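PDB 4EHU: activator of 2-hydroxyisocaproyl-CoA dehydratase from Clostridium difficile, which hydrolyses ATP to drive transfer of one electron from its [4Fe-4S] cluster to 2-hydroxyisocaproyl-CoA dehydratase, activating that enzyme for L-leucine fermentation. Local coordinates for residues K124-G128 against T129-L133; L133-M136 against A137-E141; E183-V186 against A187-T191. All blocks are in the same frame, centred on the assembly; numbering follows the deposited sequence. Where two conformers were deposited one is given.

Contact 1. Residues K124-G128 against T129-L133; sequences KCAAG and TGRFL. With SF4 (iron/sulfur cluster), chain C; ANP (phosphoaminophosphonic acid-adenylate ester), chain D.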
ATOM      1  N   LYS A 124       5.231  -3.493   6.013  1.00 26.16           N
ATOM      2  CA  LYS A 124       5.653  -3.187   4.647  1.00 35.15           C
ATOM      3  C   LYS A 124       4.575  -2.452   3.885  1.00 24.10           C
ATOM      4  O   LYS A 124       4.777  -2.077   2.732  1.00 25.12           O
ATOM      5  CB  LYS A 124       6.045  -4.465   3.912  1.00 49.53           C
ATOM      6  CG  LYS A 124       7.169  -5.219   4.587  1.00 62.57           C
ATOM      7  CD  LYS A 124       8.315  -4.290   4.944  1.00 71.80           C
ATOM      8  CE  LYS A 124       9.568  -5.071   5.299  1.00 81.83           C
ATOM      9  NZ  LYS A 124      10.579  -4.216   5.975  1.00 88.17           N
ATOM     10  N   CYS A 125       3.433  -2.248   4.536  1.00 23.40           N
ATOM     11  CA  CYS A 125       2.196  -1.883   3.839  1.00 22.07           C
ATOM     12  C   CYS A 125       1.543  -0.710   4.547  1.00 21.88           C
ATOM     13  O   CYS A 125       1.398  -0.735   5.776  1.00 20.94           O
ATOM     14  CB  CYS A 125       1.239  -3.086   3.866  1.00 24.20           C
ATOM     15  SG  CYS A 125      -0.451  -2.774   3.321  1.00 19.35           S
ATOM     16  N   ALA A 126       1.159   0.329   3.816  1.00 19.11           N
ATOM     17  CA  ALA A 126       0.560   1.499   4.466  1.00 18.87           C
ATOM     18  C   ALA A 126      -0.827   1.209   5.064  1.00 18.42           C
ATOM     19  O   ALA A 126      -1.283   1.921   5.988  1.00 16.75           O
ATOM     20  CB  ALA A 126       0.474   2.647   3.501  1.00 24.03           C
ATOM     21  N   ALA A 127      -1.516   0.190   4.538  1.00 15.98           N
ATOM     22  CA  ALA A 127      -2.857  -0.094   5.041  1.00 16.48           C
ATOM     23  C   ALA A 127      -2.723  -0.531   6.496  1.00 15.95           C
ATOM     24  O   ALA A 127      -1.715  -1.137   6.883  1.00 17.36           O
ATOM     25  CB  ALA A 127      -3.509  -1.207   4.202  1.00 17.56           C
ATOM     26  N   GLY A 128      -3.753  -0.280   7.284  1.00 13.44           N
ATOM     27  CA  GLY A 128      -3.757  -0.734   8.668  1.00 15.66           C
ATOM     28  C   GLY A 128      -2.758   0.005   9.528  1.00 18.51           C
ATOM     29  O   GLY A 128      -2.340  -0.504  10.559  1.00 18.33           O
ATOM     30  N   THR A 129      -2.431   1.229   9.123  1.00 16.03           N
ATOM     31  CA  THR A 129      -1.578   2.099   9.912  1.00 16.36           C
ATOM     32  C   THR A 129      -2.085   3.527   9.906  1.00 18.48           C
ATOM     33  O   THR A 129      -3.021   3.881   9.191  1.00 19.17           O
ATOM     34  CB  THR A 129      -0.100   2.124   9.381  1.00 16.41           C
ATOM     35  OG1 THR A 129      -0.019   2.942   8.208  1.00 18.72           O
ATOM     36  CG2 THR A 129       0.397   0.744   9.058  1.00 17.26           C
ATOM     37  N   GLY A 130      -1.453   4.364  10.714  1.00 18.19           N
ATOM     38  CA  GLY A 130      -1.755   5.776  10.704  1.00 19.54           C
ATOM     39  C   GLY A 130      -1.636   6.422   9.331  1.00 18.43           C
ATOM     40  O   GLY A 130      -2.325   7.387   9.045  1.00 19.91           O
ATOM     41  N   ARG A 131      -0.746   5.901   8.493  0.59 17.42           N
ATOM     42  CA  ARG A 131      -0.572   6.449   7.157  0.59 18.61           C
ATOM     43  C   ARG A 131      -1.872   6.348   6.369  0.59 23.63           C
ATOM     44  O   ARG A 131      -2.247   7.271   5.661  0.59 20.17           O
ATOM     45  CB  ARG A 131       0.516   5.689   6.410  0.59 18.58           C
ATOM     46  CG  ARG A 131       0.856   6.313   5.076  0.59 23.69           C
ATOM     47  CD  ARG A 131       1.237   7.774   5.258  0.59 25.76           C
ATOM     48  NE  ARG A 131       1.719   8.349   4.016  0.59 29.08           N
ATOM     49  CZ  ARG A 131       2.998   8.382   3.658  0.59 24.67           C
ATOM     50  NH1 ARG A 131       3.936   7.891   4.454  0.59 24.28           N
ATOM     51  NH2 ARG A 131       3.333   8.910   2.501  0.59 27.81           N
ATOM     52  N   PHE A 132      -2.540   5.206   6.480  1.00 17.09           N
ATOM     53  CA  PHE A 132      -3.821   4.993   5.798  1.00 17.43           C
ATOM     54  C   PHE A 132      -4.810   6.080   6.253  1.00 19.89           C
ATOM     55  O   PHE A 132      -5.482   6.704   5.439  1.00 19.29           O
ATOM     56  CB  PHE A 132      -4.338   3.578   6.113  1.00 17.14           C
ATOM     57  CG  PHE A 132      -5.692   3.227   5.498  1.00 15.16           C
ATOM     58  CD1 PHE A 132      -5.750   2.545   4.293  1.00 15.74           C
ATOM     59  CD2 PHE A 132      -6.884   3.503   6.171  1.00 17.42           C
ATOM     60  CE1 PHE A 132      -6.971   2.171   3.736  1.00 17.85           C
ATOM     61  CE2 PHE A 132      -8.100   3.138   5.626  1.00 18.11           C
ATOM     62  CZ  PHE A 132      -8.153   2.470   4.402  1.00 17.74           C
ATOM     63  N   LEU A 133      -4.880   6.311   7.552  1.00 18.77           N
ATOM     64  CA  LEU A 133      -5.824   7.294   8.091  1.00 17.55           C
ATOM     65  C   LEU A 133      -5.427   8.696   7.664  1.00 17.49           C
ATOM     66  O   LEU A 133      -6.279   9.502   7.345  1.00 20.58           O
ATOM     67  CB  LEU A 133      -5.883   7.191   9.620  1.00 16.31           C
ATOM     68  CG  LEU A 133      -6.471   5.848  10.059  1.00 16.70           C
ATOM     69  CD1 LEU A 133      -6.171   5.563  11.547  1.00 19.87           C
ATOM     70  CD2 LEU A 133      -7.989   5.829   9.834  1.00 17.91           C
TER
HETATM   71 FE1  SF4 C 301      -1.534  -1.003  -1.101  1.00 15.94          FE
HETATM   72 FE2  SF4 C 301       0.884  -0.366  -0.255  1.00 17.13          FE
HETATM   73 FE3  SF4 C 301       0.363  -2.708  -1.544  1.00 17.27          FE
HETATM   74 FE4  SF4 C 301      -0.437  -2.187   1.093  1.00 17.92          FE
HETATM   75  S1  SF4 C 301       1.600  -2.374   0.246  1.00 18.09           S
HETATM   76  S2  SF4 C 301      -1.607  -3.078  -0.541  1.00 16.16           S
HETATM   77  S3  SF4 C 301      -1.037  -0.046   0.873  1.00 16.01           S
HETATM   78  S4  SF4 C 301       0.306  -0.694  -2.385  1.00 15.40           S
HETATM   79  PG  ANP D 302       5.921   4.112  13.969  1.00 18.56           P
HETATM   80  O1G ANP D 302       7.390   4.204  13.572  1.00 19.89           O
HETATM   81  O2G ANP D 302       5.792   3.587  15.376  1.00 19.33           O
HETATM   82  O3G ANP D 302       5.105   3.359  12.993  1.00 20.61           O
HETATM   83  PB  ANP D 302       5.167   6.789  15.170  1.00 19.07           P
HETATM   84  O1B ANP D 302       5.772   8.132  14.858  1.00 21.23           O
HETATM   85  O2B ANP D 302       5.543   6.171  16.518  1.00 17.41           O
HETATM   86  N3B ANP D 302       5.432   5.749  13.814  1.00 18.01           N
HETATM   87  PA  ANP D 302       2.642   7.494  16.424  1.00 18.79           P
HETATM   88  O1A ANP D 302       3.248   8.743  16.961  1.00 19.66           O
HETATM   89  O2A ANP D 302       2.391   6.295  17.311  1.00 17.97           O
HETATM   90  O3A ANP D 302       3.546   6.963  15.187  1.00 18.26           O
HETATM   91  O5' ANP D 302       1.268   7.781  15.640  1.00 18.30           O
HETATM   92  C5' ANP D 302       1.256   8.638  14.494  1.00 19.73           C
HETATM   93  C4' ANP D 302      -0.190   8.852  14.058  1.00 26.26           C
HETATM   94  O4' ANP D 302      -1.209   8.887  15.047  1.00 22.75           O
HETATM   95  C3' ANP D 302      -0.622   9.510  12.761  1.00 23.33           C
HETATM   96  O3' ANP D 302      -0.264   8.703  11.629  1.00 22.02           O
HETATM   97  C2' ANP D 302      -2.129   9.694  12.971  1.00 25.59           C
HETATM   98  O2' ANP D 302      -2.912   8.799  12.162  1.00 25.85           O
HETATM   99  C1' ANP D 302      -2.402   9.401  14.446  1.00 22.88           C
HETATM  100  N9  ANP D 302      -2.752  10.599  15.232  1.00 21.97           N
HETATM  101  C8  ANP D 302      -1.915  11.573  15.643  1.00 23.52           C
HETATM  102  N7  ANP D 302      -2.575  12.489  16.394  1.00 23.49           N
HETATM  103  C5  ANP D 302      -3.864  12.072  16.464  1.00 20.90           C
HETATM  104  C6  ANP D 302      -5.092  12.552  17.102  1.00 22.14           C
HETATM  105  N6  ANP D 302      -5.062  13.707  17.811  1.00 23.58           N
HETATM  106  N1  ANP D 302      -6.221  11.816  16.944  1.00 20.67           N
HETATM  107  C2  ANP D 302      -6.250  10.672  16.245  1.00 22.10           C
HETATM  108  N3  ANP D 302      -5.166  10.180  15.626  1.00 20.97           N
HETATM  109  C4  ANP D 302      -3.974  10.823  15.711  1.00 20.77           C

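Contact 2. Residues L133-M136 against A137-E141; sequences LDVM and AKIIE. With ANP (phosphoaminophosphonic acid-adenylate ester), chain D.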
ATOM      1  N   LEU A 133      -4.880   6.311   7.552  1.00 18.77           N
ATOM      2  CA  LEU A 133      -5.824   7.294   8.091  1.00 17.55           C
ATOM      3  C   LEU A 133      -5.427   8.696   7.664  1.00 17.49           C
ATOM      4  O   LEU A 133      -6.279   9.502   7.345  1.00 20.58           O
ATOM      5  CB  LEU A 133      -5.883   7.191   9.620  1.00 16.31           C
ATOM      6  CG  LEU A 133      -6.471   5.848  10.059  1.00 16.70           C
ATOM      7  CD1 LEU A 133      -6.171   5.563  11.547  1.00 19.87           C
ATOM      8  CD2 LEU A 133      -7.989   5.829   9.834  1.00 17.91           C
ATOM      9  N   ASP A 134      -4.128   8.990   7.647  1.00 20.43           N
ATOM     10  CA  ASP A 134      -3.690  10.329   7.290  1.00 27.45           C
ATOM     11  C   ASP A 134      -4.050  10.588   5.827  1.00 23.63           C
ATOM     12  O   ASP A 134      -4.516  11.674   5.470  1.00 27.40           O
ATOM     13  CB  ASP A 134      -2.178  10.495   7.522  1.00 27.52           C
ATOM     14  CG  ASP A 134      -1.777  10.313   8.991  1.00 31.72           C
ATOM     15  OD1 ASP A 134      -2.650  10.386   9.883  1.00 29.47           O
ATOM     16  OD2 ASP A 134      -0.576  10.094   9.249  1.00 33.03           O
ATOM     17  N   VAL A 135      -3.865   9.575   4.985  1.00 22.43           N
ATOM     18  CA  VAL A 135      -4.221   9.677   3.568  1.00 19.53           C
ATOM     19  C   VAL A 135      -5.720   9.917   3.385  1.00 24.60           C
ATOM     20  O   VAL A 135      -6.131  10.780   2.601  1.00 27.90           O
ATOM     21  CB  VAL A 135      -3.799   8.404   2.791  1.00 24.84           C
ATOM     22  CG1 VAL A 135      -4.498   8.333   1.458  1.00 24.60           C
ATOM     23  CG2 VAL A 135      -2.273   8.385   2.594  1.00 23.42           C
ATOM     24  N   MET A 136      -6.555   9.169   4.108  1.00 21.41           N
ATOM     25  CA  MET A 136      -7.994   9.320   3.962  1.00 21.66           C
ATOM     26  C   MET A 136      -8.500  10.643   4.544  1.00 23.00           C
ATOM     27  O   MET A 136      -9.409  11.243   3.992  1.00 24.32           O
ATOM     28  CB  MET A 136      -8.719   8.181   4.672  1.00 21.71           C
ATOM     29  CG  MET A 136      -8.396   6.822   4.096  1.00 21.01           C
ATOM     30  SD  MET A 136      -8.764   6.734   2.328  1.00 25.36           S
ATOM     31  CE  MET A 136      -7.718   5.334   1.923  1.00 32.47           C
ATOM     32  N   ALA A 137      -7.917  11.076   5.663  1.00 23.25           N
ATOM     33  CA  ALA A 137      -8.341  12.330   6.294  1.00 27.39           C
ATOM     34  C   ALA A 137      -8.151  13.492   5.320  1.00 24.01           C
ATOM     35  O   ALA A 137      -8.993  14.396   5.241  1.00 26.72           O
ATOM     36  CB  ALA A 137      -7.548  12.575   7.581  1.00 23.21           C
ATOM     37  N   LYS A 138      -7.055  13.450   4.572  1.00 26.07           N
ATOM     38  CA  LYS A 138      -6.748  14.485   3.594  1.00 37.00           C
ATOM     39  C   LYS A 138      -7.794  14.505   2.488  1.00 35.44           C
ATOM     40  O   LYS A 138      -8.247  15.567   2.063  1.00 32.22           O
ATOM     41  CB  LYS A 138      -5.350  14.257   3.007  1.00 30.06           C
ATOM     42  CG  LYS A 138      -4.868  15.330   2.044  1.00 48.58           C
ATOM     43  CD  LYS A 138      -3.476  14.978   1.521  1.00 59.88           C
ATOM     44  CE  LYS A 138      -2.878  16.093   0.668  1.00 69.49           C
ATOM     45  NZ  LYS A 138      -1.506  15.754   0.174  1.00 67.23           N
ATOM     46  N   ILE A 139      -8.202  13.326   2.035  1.00 28.60           N
ATOM     47  CA  ILE A 139      -9.147  13.234   0.929  1.00 31.90           C
ATOM     48  C   ILE A 139     -10.545  13.696   1.312  1.00 31.46           C
ATOM     49  O   ILE A 139     -11.232  14.354   0.520  1.00 33.21           O
ATOM     50  CB  ILE A 139      -9.233  11.800   0.412  1.00 30.15           C
ATOM     51  CG1 ILE A 139      -7.855  11.346  -0.036  1.00 39.68           C
ATOM     52  CG2 ILE A 139     -10.215  11.709  -0.750  1.00 47.41           C
ATOM     53  CD1 ILE A 139      -7.769   9.870  -0.216  1.00 48.72           C
ATOM     54  N   ILE A 140     -10.983  13.346   2.521  1.00 25.52           N
ATOM     55  CA  ILE A 140     -12.319  13.731   2.962  1.00 31.03           C
ATOM     56  C   ILE A 140     -12.300  15.116   3.614  1.00 29.07           C
ATOM     57  O   ILE A 140     -13.337  15.643   3.989  1.00 33.41           O
ATOM     58  CB  ILE A 140     -12.919  12.686   3.913  1.00 31.61           C
ATOM     59  CG1 ILE A 140     -12.122  12.613   5.209  1.00 30.17           C
ATOM     60  CG2 ILE A 140     -12.963  11.311   3.234  1.00 30.70           C
ATOM     61  CD1 ILE A 140     -12.759  11.703   6.238  1.00 33.92           C
ATOM     62  N   GLU A 141     -11.108  15.694   3.711  1.00 25.71           N
ATOM     63  CA  GLU A 141     -10.899  17.048   4.212  1.00 29.74           C
ATOM     64  C   GLU A 141     -11.391  17.260   5.646  1.00 33.18           C
ATOM     65  O   GLU A 141     -12.121  18.199   5.937  1.00 32.84           O
ATOM     66  CB  GLU A 141     -11.511  18.066   3.246  1.00 34.60           C
ATOM     67  CG  GLU A 141     -10.926  17.925   1.850  1.00 53.20           C
ATOM     68  CD  GLU A 141     -11.454  18.949   0.869  1.00 68.34           C
ATOM     69  OE1 GLU A 141     -12.480  19.589   1.172  1.00 60.64           O
ATOM     70  OE2 GLU A 141     -10.836  19.107  -0.204  1.00 70.80           O
TER
HETATM   71  PG  ANP D 302       5.921   4.112  13.969  1.00 18.56           P
HETATM   72  O1G ANP D 302       7.390   4.204  13.572  1.00 19.89           O
HETATM   73  O2G ANP D 302       5.792   3.587  15.376  1.00 19.33           O
HETATM   74  O3G ANP D 302       5.105   3.359  12.993  1.00 20.61           O
HETATM   75  PB  ANP D 302       5.167   6.789  15.170  1.00 19.07           P
HETATM   76  O1B ANP D 302       5.772   8.132  14.858  1.00 21.23           O
HETATM   77  O2B ANP D 302       5.543   6.171  16.518  1.00 17.41           O
HETATM   78  N3B ANP D 302       5.432   5.749  13.814  1.00 18.01           N
HETATM   79  PA  ANP D 302       2.642   7.494  16.424  1.00 18.79           P
HETATM   80  O1A ANP D 302       3.248   8.743  16.961  1.00 19.66           O
HETATM   81  O2A ANP D 302       2.391   6.295  17.311  1.00 17.97           O
HETATM   82  O3A ANP D 302       3.546   6.963  15.187  1.00 18.26           O
HETATM   83  O5' ANP D 302       1.268   7.781  15.640  1.00 18.30           O
HETATM   84  C5' ANP D 302       1.256   8.638  14.494  1.00 19.73           C
HETATM   85  C4' ANP D 302      -0.190   8.852  14.058  1.00 26.26           C
HETATM   86  O4' ANP D 302      -1.209   8.887  15.047  1.00 22.75           O
HETATM   87  C3' ANP D 302      -0.622   9.510  12.761  1.00 23.33           C
HETATM   88  O3' ANP D 302      -0.264   8.703  11.629  1.00 22.02           O
HETATM   89  C2' ANP D 302      -2.129   9.694  12.971  1.00 25.59           C
HETATM   90  O2' ANP D 302      -2.912   8.799  12.162  1.00 25.85           O
HETATM   91  C1' ANP D 302      -2.402   9.401  14.446  1.00 22.88           C
HETATM   92  N9  ANP D 302      -2.752  10.599  15.232  1.00 21.97           N
HETATM   93  C8  ANP D 302      -1.915  11.573  15.643  1.00 23.52           C
HETATM   94  N7  ANP D 302      -2.575  12.489  16.394  1.00 23.49           N
HETATM   95  C5  ANP D 302      -3.864  12.072  16.464  1.00 20.90           C
HETATM   96  C6  ANP D 302      -5.092  12.552  17.102  1.00 22.14           C
HETATM   97  N6  ANP D 302      -5.062  13.707  17.811  1.00 23.58           N
HETATM   98  N1  ANP D 302      -6.221  11.816  16.944  1.00 20.67           N
HETATM   99  C2  ANP D 302      -6.250  10.672  16.245  1.00 22.10           C
HETATM  100  N3  ANP D 302      -5.166  10.180  15.626  1.00 20.97           N
HETATM  101  C4  ANP D 302      -3.974  10.823  15.711  1.00 20.77           C

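Contact 3. Residues E183-V186 against A187-T191; sequences EDIV and AGIHT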
ATOM      1  N   GLU A 183     -19.899  10.643   8.013  1.00 20.15           N
ATOM      2  CA  GLU A 183     -19.701   9.778   9.162  1.00 19.91           C
ATOM      3  C   GLU A 183     -19.694   8.297   8.775  1.00 15.70           C
ATOM      4  O   GLU A 183     -18.992   7.495   9.406  1.00 17.20           O
ATOM      5  CB  GLU A 183     -20.761  10.035  10.248  1.00 17.80           C
ATOM      6  CG  GLU A 183     -22.237   9.837   9.789  1.00 19.24           C
ATOM      7  CD  GLU A 183     -22.918  11.109   9.275  1.00 28.10           C
ATOM      8  OE1 GLU A 183     -22.234  11.999   8.735  1.00 22.88           O
ATOM      9  OE2 GLU A 183     -24.158  11.222   9.403  1.00 25.03           O
ATOM     10  N   ASP A 184     -20.478   7.925   7.762  1.00 16.26           N
ATOM     11  CA  ASP A 184     -20.483   6.533   7.297  1.00 14.38           C
ATOM     12  C   ASP A 184     -19.237   6.186   6.488  1.00 20.06           C
ATOM     13  O   ASP A 184     -18.782   5.055   6.522  1.00 16.80           O
ATOM     14  CB  ASP A 184     -21.743   6.247   6.467  1.00 18.99           C
ATOM     15  CG  ASP A 184     -23.009   6.278   7.329  1.00 18.63           C
ATOM     16  OD1 ASP A 184     -22.916   5.846   8.501  1.00 18.75           O
ATOM     17  OD2 ASP A 184     -24.079   6.755   6.846  1.00 21.13           O
ATOM     18  N   ILE A 185     -18.704   7.167   5.768  1.00 17.14           N
ATOM     19  CA  ILE A 185     -17.426   7.005   5.056  1.00 19.80           C
ATOM     20  C   ILE A 185     -16.314   6.811   6.064  1.00 21.81           C
ATOM     21  O   ILE A 185     -15.501   5.895   5.936  1.00 18.79           O
ATOM     22  CB  ILE A 185     -17.107   8.227   4.164  1.00 20.56           C
ATOM     23  CG1 ILE A 185     -18.155   8.353   3.053  1.00 21.43           C
ATOM     24  CG2 ILE A 185     -15.690   8.110   3.546  1.00 19.76           C
ATOM     25  CD1 ILE A 185     -18.003   9.620   2.242  1.00 23.87           C
ATOM     26  N   VAL A 186     -16.292   7.658   7.088  1.00 16.75           N
ATOM     27  CA  VAL A 186     -15.291   7.535   8.152  1.00 16.63           C
ATOM     28  C   VAL A 186     -15.414   6.199   8.898  1.00 18.94           C
ATOM     29  O   VAL A 186     -14.392   5.555   9.166  1.00 16.34           O
ATOM     30  CB  VAL A 186     -15.382   8.701   9.152  1.00 17.41           C
ATOM     31  CG1 VAL A 186     -14.421   8.486  10.332  1.00 20.01           C
ATOM     32  CG2 VAL A 186     -15.077  10.020   8.448  1.00 21.33           C
ATOM     33  N   ALA A 187     -16.631   5.761   9.237  1.00 16.32           N
ATOM     34  CA  ALA A 187     -16.753   4.464   9.906  1.00 15.13           C
ATOM     35  C   ALA A 187     -16.153   3.365   9.027  1.00 14.54           C
ATOM     36  O   ALA A 187     -15.521   2.450   9.548  1.00 15.57           O
ATOM     37  CB  ALA A 187     -18.226   4.122  10.263  1.00 15.10           C
ATOM     38  N   GLY A 188     -16.381   3.434   7.714  1.00 14.53           N
ATOM     39  CA  GLY A 188     -15.847   2.416   6.810  1.00 16.74           C
ATOM     40  C   GLY A 188     -14.334   2.427   6.805  1.00 17.75           C
ATOM     41  O   GLY A 188     -13.719   1.380   6.786  1.00 15.96           O
ATOM     42  N   ILE A 189     -13.752   3.621   6.804  1.00 17.01           N
ATOM     43  CA  ILE A 189     -12.298   3.787   6.871  1.00 17.09           C
ATOM     44  C   ILE A 189     -11.744   3.152   8.162  1.00 16.22           C
ATOM     45  O   ILE A 189     -10.732   2.465   8.142  1.00 16.59           O
ATOM     46  CB  ILE A 189     -11.964   5.291   6.804  1.00 19.59           C
ATOM     47  CG1 ILE A 189     -12.071   5.785   5.345  1.00 19.94           C
ATOM     48  CG2 ILE A 189     -10.585   5.578   7.404  1.00 22.32           C
ATOM     49  CD1 ILE A 189     -12.174   7.322   5.260  1.00 24.50           C
ATOM     50  N   HIS A 190     -12.439   3.349   9.282  1.00 13.77           N
ATOM     51  CA  HIS A 190     -12.018   2.772  10.537  1.00 12.86           C
ATOM     52  C   HIS A 190     -12.113   1.265  10.510  1.00 13.75           C
ATOM     53  O   HIS A 190     -11.237   0.562  11.013  1.00 14.68           O
ATOM     54  CB  HIS A 190     -12.853   3.344  11.682  1.00 13.95           C
ATOM     55  CG  HIS A 190     -12.570   4.777  11.958  1.00 13.04           C
ATOM     56  ND1 HIS A 190     -13.436   5.577  12.672  1.00 14.94           N
ATOM     57  CD2 HIS A 190     -11.494   5.541  11.671  1.00 20.41           C
ATOM     58  CE1 HIS A 190     -12.923   6.792  12.764  1.00 17.09           C
ATOM     59  NE2 HIS A 190     -11.747   6.795  12.164  1.00 17.47           N
ATOM     60  N   THR A 191     -13.169   0.754   9.910  1.00 14.01           N
ATOM     61  CA  THR A 191     -13.337  -0.674   9.846  1.00 14.01           C
ATOM     62  C   THR A 191     -12.216  -1.288   8.992  1.00 17.01           C
ATOM     63  O   THR A 191     -11.694  -2.322   9.342  1.00 15.35           O
ATOM     64  CB  THR A 191     -14.717  -1.020   9.288  1.00 15.87           C
ATOM     65  OG1 THR A 191     -15.680  -0.686  10.291  1.00 15.18           O
ATOM     66  CG2 THR A 191     -14.804  -2.526   8.944  1.00 15.52           C
TER

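Contact 1. Residues K124-G128 against T129-L133
The carbonyl oxygen Ala126 O is gripped twice by Thr129. The hydroxyl Thr129 OG1 donates to Ala126 O at 2.8 Å, arriving 31° out of the carbonyl plane, and the backbone N-H of the same threonine adds a weak bond to that oxygen, closing a type II beta turn from Ala126 to Thr129. Gly128 takes the positive phi that this turn has at its third position. Thr129 is also the N-cap of the helix that follows: OG1 accepts from Arg131 N at 3.1 Å, which it can do because chi1 of 77° sets the hydroxyl between the backbone N and the carbonyl carbon. One side chain thus ties the turn to the first turn of the helix.

Apolar groups close in around the turn. Phe132 CB sits 3.5 Å from Ala126 O, and CD1 of its ring approaches Ala127 CA at 4.0 Å from an oblique direction. Ala126 CB lies against Arg131 CG, and in the conformer given Arg131 NH2 is hydrogen-bonded to Ser170 OG of the second subunit.

Just before the turn, Cys125 SG binds one iron, FE4, of the [4Fe-4S] cluster at 2.3 Å and accepts a weak bond from Ala127 N; at the other end Gly130 CA comes within 3.4 Å of the nucleotide's ribose oxygen O3'. A single short stretch therefore joins cluster and nucleotide, leading from strand 116-122 into helix 130-140, with Phe132 packed against helices 165-177 and 182-204 and Arg196 of the latter bonded to Ala127 O.

Contact 2. Residues L133-M136 against A137-E141
Val135 and Ile139, one turn apart on helix 130-140 of this actin-fold ATPase, lie side by side and point the same way, with Val135 CG1 4.0 Å from Ile139 CD1. Met136 shares the same methyl: its sulfur SD stands 4.2 Å from Ile139 CD1, brought round by a bend in the chain at chi2 of -57°.

Asp134, on another face of the helix, turns to the bound ATP analogue, a role established for this residue in ATP binding. Its carboxylate takes the ribose diol in a two-pronged grip, one oxygen for each hydroxyl: ANP O2' donates to Asp134 OD1 at 2.8 Å, and ANP O3' donates to Asp134 OD2, also at 2.8 Å.

Behind these side chains, regular i to i+4 bonds hold the helix together. Ala137 N donates to Leu133 O, Lys138 N to Asp134 O and Ile140 N to Met136 O, while Ile139 N reaches Val135 O only weakly. Glu141, with positive phi, is the C-prime residue of a Schellman motif that ends the helix.

Neighbouring helices pack against these side chains. Helix 165-177 meets Ile139 through Glu169 and Ile173, and helix 182-204 brings Ile189 against Leu133 and Met136. On the nucleotide side, Val144 from a loop touches both Asp134 and Ala137.

With its outer methyl shared between Val135 and Met136, Ile139 also leans on the backbone of the preceding turn, where Ile139 CG1 rests 3.2 Å from Val135 O.

Contact 3. Residues E183-V186 against A187-T191
Four consecutive i to i+4 backbone bonds join 183-186 to 187-191. His190 N donates to Val186 O at 2.9 Å and Ile189 N to Ile185 O at 3.0 Å; Ala187 N and Gly188 N donate in the same way to Glu183 O and Asp184 O. The ladder has no break, so each residue of the first segment is tied to the one a turn further on.

Val186 and His190 meet a second time through the imidazole. Val186 O lies over one face of the ring, 3.4 Å above its plane and offset toward the rim, while the valine side chain stands alongside the histidine and points the same way, with Val186 CG1 3.3 Å from His190 CE1. Chi1 of -69° turns the ring back along the helix, where it can lie over the preceding turn. Leu147 and Ser151 of helix 147-151 also touch the histidine.

Apolar contact between the segments runs along another side: Ile185 CG2 and Ile189 CD1 are 4.0 Å apart, the two chains crossing at a slant. Ile189 CG1 packs on the backbone as well, 3.5 Å from Ile185 O. Helix 165-177 covers Ile185 and Ile189 through Val172.

Among the polar side chains, Asp184 looks to the loop before helix 165-177, where its OD1 is hydrogen-bonded to Ser154 OG and Asn156 N. That carboxylate is buried, and these bonds satisfy its OD1.

Together these features describe a regular alpha-helix buried on several faces: the N-terminal turns of helix 182-204, in the half of the actin-type fold that includes helices 130-140, 147-151 and 165-177.

From the N terminus, contact 1 comes first: its turn closes the loop after strand 116-122 and starts helix 130-140. Contact 2 continues on that helix and shares Leu133 with contact 1, so the two overlap in sequence, and both reach the nucleotide. Contact 3 follows later, within helix 182-204; it is in series with the others, and no contact nests in or crosses another. In space the helices meet: Leu133 CD2 packs 3.6 Å from Ile189 CG2, and Ile140 CD1 lies 3.6 Å from Val186 CG2. Contact 3 thereby backs the helix that runs from the cluster loop past the ribose.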